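Local coordinates for protein ectonucleotide pyrophosphatase/phosphodiesterase family member 5 (Mus musculus, PDB 5VEO) that probably hydrolyses phosphodiester or pyrophosphate bonds of nucleotide derivatives at a two-zinc site, with restricted nucleotide hydrolysis, at residues G226-S231 against A306-Y311. The protein carries 1 engineered substitution. Residues are numbered along the deposited sequence; the frame is centred on the assembly and turned at random.
With NAG (2-acetamido-2-deoxy-beta-D-glucopyranose), chain B.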
ATOM      1  N   GLY A 226       6.684  -2.199   4.252  1.00  5.67           N
ATOM      2  CA  GLY A 226       7.244  -2.682   5.491  1.00  5.35           C
ATOM      3  C   GLY A 226       7.223  -1.631   6.583  1.00  4.79           C
ATOM      4  O   GLY A 226       6.246  -0.884   6.753  1.00  6.59           O
ATOM      5  N   MET A 227       8.304  -1.582   7.356  1.00  4.92           N
ATOM      6  CA  MET A 227       8.348  -0.721   8.532  1.00  4.52           C
ATOM      7  C   MET A 227       9.796  -0.606   8.989  1.00  7.33           C
ATOM      8  O   MET A 227      10.557  -1.569   8.878  1.00  7.37           O
ATOM      9  CB  MET A 227       7.478  -1.304   9.662  1.00  5.77           C
ATOM     10  CG  MET A 227       7.218  -0.399  10.864  1.00  6.74           C
ATOM     11  SD  MET A 227       6.042   0.954  10.546  1.00  6.95           S
ATOM     12  CE  MET A 227       4.531   0.051  10.290  1.00  6.67           C
ATOM     13  N   THR A 228      10.178   0.561   9.482  1.00  5.78           N
ATOM     14  CA  THR A 228      11.525   0.749  10.010  0.73  7.14           C
ATOM     15  C   THR A 228      11.454   1.430  11.373  1.00  6.92           C
ATOM     16  O   THR A 228      10.486   2.124  11.706  1.00  6.55           O
ATOM     17  CB  THR A 228      12.456   1.514   9.032  0.73 10.79           C
ATOM     18  OG1 THR A 228      13.837   1.291   9.379  0.73 11.03           O
ATOM     19  CG2 THR A 228      12.271   2.968   9.095  0.73 12.71           C
ATOM     20  N   GLN A 229      12.491   1.183  12.164  1.00  6.64           N
ATOM     21  CA  GLN A 229      12.569   1.689  13.528  1.00  6.47           C
ATOM     22  C   GLN A 229      12.963   3.158  13.544  1.00  7.06           C
ATOM     23  O   GLN A 229      13.977   3.560  12.947  1.00  8.17           O
ATOM     24  CB  GLN A 229      13.576   0.871  14.337  1.00  7.80           C
ATOM     25  CG  GLN A 229      13.542   1.141  15.824  1.00 10.92           C
ATOM     26  CD  GLN A 229      12.404   0.420  16.547  1.00 11.24           C
ATOM     27  OE1 GLN A 229      11.823  -0.526  16.032  1.00 10.56           O
ATOM     28  NE2 GLN A 229      12.097   0.863  17.749  1.00 15.31           N
ATOM     29  N   CYS A 230      12.208   3.932  14.304  1.00  6.82           N
ATOM     30  CA  CYS A 230      12.473   5.340  14.539  1.00  6.16           C
ATOM     31  C   CYS A 230      12.916   5.563  15.981  1.00  7.68           C
ATOM     32  O   CYS A 230      12.839   4.670  16.826  1.00 10.26           O
ATOM     33  CB  CYS A 230      11.240   6.170  14.214  1.00  9.37           C
ATOM     34  SG  CYS A 230      10.846   6.086  12.428  1.00 10.51           S
ATOM     35  N   SER A 231      13.377   6.782  16.248  1.00  8.73           N
ATOM     36  CA  SER A 231      13.979   7.116  17.533  1.00 10.36           C
ATOM     37  C   SER A 231      13.862   8.608  17.796  1.00 11.44           C
ATOM     38  O   SER A 231      14.070   9.413  16.888  1.00 11.21           O
ATOM     39  CB  SER A 231      15.457   6.751  17.570  1.00 12.17           C
ATOM     40  OG  SER A 231      16.049   7.194  18.795  1.00 13.95           O
ATOM     41  N   ALA A 306      13.240  12.280   4.396  1.00  8.28           N
ATOM     42  CA  ALA A 306      14.114  11.845   5.484  1.00  8.05           C
ATOM     43  C   ALA A 306      14.728  10.494   5.161  1.00  9.10           C
ATOM     44  O   ALA A 306      14.079   9.627   4.555  1.00  9.08           O
ATOM     45  CB  ALA A 306      13.351  11.746   6.798  1.00  9.09           C
ATOM     46  N   ASP A 307      15.986  10.327   5.565  1.00  9.52           N
ATOM     47  CA  ASP A 307      16.647   9.033   5.470  1.00  8.17           C
ATOM     48  C   ASP A 307      15.971   8.011   6.375  1.00  6.88           C
ATOM     49  O   ASP A 307      15.280   8.350   7.343  1.00  7.57           O
ATOM     50  CB  ASP A 307      18.121   9.141   5.850  1.00 10.79           C
ATOM     51  CG  ASP A 307      18.939   9.916   4.827  1.00 11.44           C
ATOM     52  OD1 ASP A 307      18.583   9.925   3.604  1.00 14.65           O
ATOM     53  OD2 ASP A 307      19.958  10.495   5.261  1.00 14.68           O
ATOM     54  N   GLU A 308      16.189   6.741   6.037  1.00  8.58           N
ATOM     55  CA  GLU A 308      15.626   5.624   6.782  1.00  8.12           C
ATOM     56  C   GLU A 308      15.800   5.791   8.292  1.00  7.47           C
ATOM     57  O   GLU A 308      16.913   5.987   8.790  1.00 10.17           O
ATOM     58  CB  GLU A 308      16.288   4.331   6.321  1.00 11.14           C
ATOM     59  CG  GLU A 308      15.601   3.131   6.857  1.00 11.15           C
ATOM     60  CD  GLU A 308      16.169   1.837   6.331  1.00 16.98           C
ATOM     61  OE1 GLU A 308      17.404   1.704   6.222  1.00 24.05           O
ATOM     62  OE2 GLU A 308      15.360   0.946   6.057  1.00 22.49           O
ATOM     63  N   GLY A 309      14.691   5.677   9.023  1.00  8.58           N
ATOM     64  CA  GLY A 309      14.707   5.709  10.474  1.00 10.68           C
ATOM     65  C   GLY A 309      14.738   7.091  11.091  1.00  8.24           C
ATOM     66  O   GLY A 309      14.791   7.198  12.326  1.00  8.63           O
ATOM     67  N   TRP A 310      14.687   8.140  10.275  1.00  7.54           N
ATOM     68  CA  TRP A 310      14.605   9.520  10.726  1.00  7.95           C
ATOM     69  C   TRP A 310      13.166  10.022  10.648  1.00  9.25           C
ATOM     70  O   TRP A 310      12.392   9.636   9.757  1.00  9.66           O
ATOM     71  CB  TRP A 310      15.536  10.415   9.890  1.00  8.64           C
ATOM     72  CG  TRP A 310      16.964  10.216  10.299  1.00  8.46           C
ATOM     73  CD1 TRP A 310      17.784   9.193   9.942  1.00  8.91           C
ATOM     74  CD2 TRP A 310      17.699  11.013  11.229  1.00 11.70           C
ATOM     75  NE1 TRP A 310      18.995   9.313  10.573  1.00 11.45           N
ATOM     76  CE2 TRP A 310      18.973  10.433  11.359  1.00 11.15           C
ATOM     77  CE3 TRP A 310      17.408  12.174  11.943  1.00 13.66           C
ATOM     78  CZ2 TRP A 310      19.947  10.959  12.199  1.00 12.74           C
ATOM     79  CZ3 TRP A 310      18.388  12.717  12.748  1.00 14.34           C
ATOM     80  CH2 TRP A 310      19.640  12.112  12.867  1.00 14.38           C
ATOM     81  N   TYR A 311      12.817  10.889  11.595  1.00 10.19           N
ATOM     82  CA  TYR A 311      11.467  11.429  11.720  1.00  9.83           C
ATOM     83  C   TYR A 311      11.492  12.927  11.476  1.00 11.87           C
ATOM     84  O   TYR A 311      12.379  13.621  11.966  1.00 13.58           O
ATOM     85  CB  TYR A 311      10.864  11.171  13.113  1.00 12.02           C
ATOM     86  CG  TYR A 311       9.467  10.617  13.068  1.00 12.41           C
ATOM     87  CD1 TYR A 311       9.241   9.257  13.286  1.00 13.05           C
ATOM     88  CD2 TYR A 311       8.366  11.438  12.823  1.00 14.77           C
ATOM     89  CE1 TYR A 311       7.979   8.724  13.229  1.00 12.39           C
ATOM     90  CE2 TYR A 311       7.085  10.904  12.757  1.00 14.82           C
ATOM     91  CZ  TYR A 311       6.898   9.549  12.983  1.00 13.98           C
ATOM     92  OH  TYR A 311       5.640   8.983  12.946  1.00 16.36           O
TER
HETATM   93  C1  NAG B   1      22.401  10.306   8.154  1.00 12.09           C
HETATM   94  C2  NAG B   1      22.652   9.060   7.333  1.00 12.27           C
HETATM   95  C3  NAG B   1      24.091   8.558   7.526  1.00 12.87           C
HETATM   96  C4  NAG B   1      25.130   9.672   7.410  1.00 14.63           C
HETATM   97  C5  NAG B   1      24.714  10.887   8.220  1.00 14.83           C
HETATM   98  C6  NAG B   1      25.618  12.085   8.005  1.00 19.60           C
HETATM   99  C7  NAG B   1      21.038   7.244   6.872  1.00 12.36           C
HETATM  100  C8  NAG B   1      20.154   6.203   7.499  1.00 14.11           C
HETATM  101  N2  NAG B   1      21.709   8.019   7.727  1.00 11.27           N
HETATM  102  O3  NAG B   1      24.362   7.577   6.536  1.00 15.30           O
HETATM  103  O4  NAG B   1      26.374   9.194   7.935  1.00 19.10           O
HETATM  104  O5  NAG B   1      23.405  11.309   7.840  1.00 15.76           O
HETATM  105  O6  NAG B   1      25.560  12.901   9.165  1.00 23.87           O
HETATM  106  O7  NAG B   1      21.142   7.358   5.660  1.00 16.60           O
HETATM  107  O   HOH W   1      13.244   8.602  14.042  1.00  8.72           O
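Thr228 lies against the turn of 306-311 with both branches of its side chain. The methyl Thr228 CG2, wedged between N and C of its own backbone, sits 3.6 Å from the N of Gly309, while Thr228 OG1, anti to its own backbone N (chi1 -161°), passes 3.6 Å from Glu308 CG. The side chains of Thr228 and Glu308 meet at a slant; the threonine hydroxyl's polar partner is Glu333, whose carboxylate also comes close to that of Glu308, a closeness that could raise the pKa of one of the two acids.

Asp307 to Trp310 form a type II beta turn, closed by a 3.0 Å bond from Trp310 N to Asp307 O. Gly309 takes the positive-phi corner (82°), and its CA comes to 3.4 Å from Gln229 O. Beyond it a water links the two backbones, accepting from Ser231 N at 2.9 Å and donating to Gly309 O at 2.7 Å. Arg234 bonds Gln229 O through NH2 and Gly309 O through NE, so one guanidinium holds both segments.

Cys230 makes a sulfur-aromatic contact with Tyr311: Cys230 SG meets Tyr311 CD1 at 3.7 Å and approaches the ring obliquely, while CB lies in plane at the ring's edge.

Strand 228-229 pairs with strand 323-324 on its way out of the zinc site, and the turn joining strands 302-306 and 311-313 packs beside it; Tyr311, at the start of strand 311-313, also touches Asn324 of that partner strand.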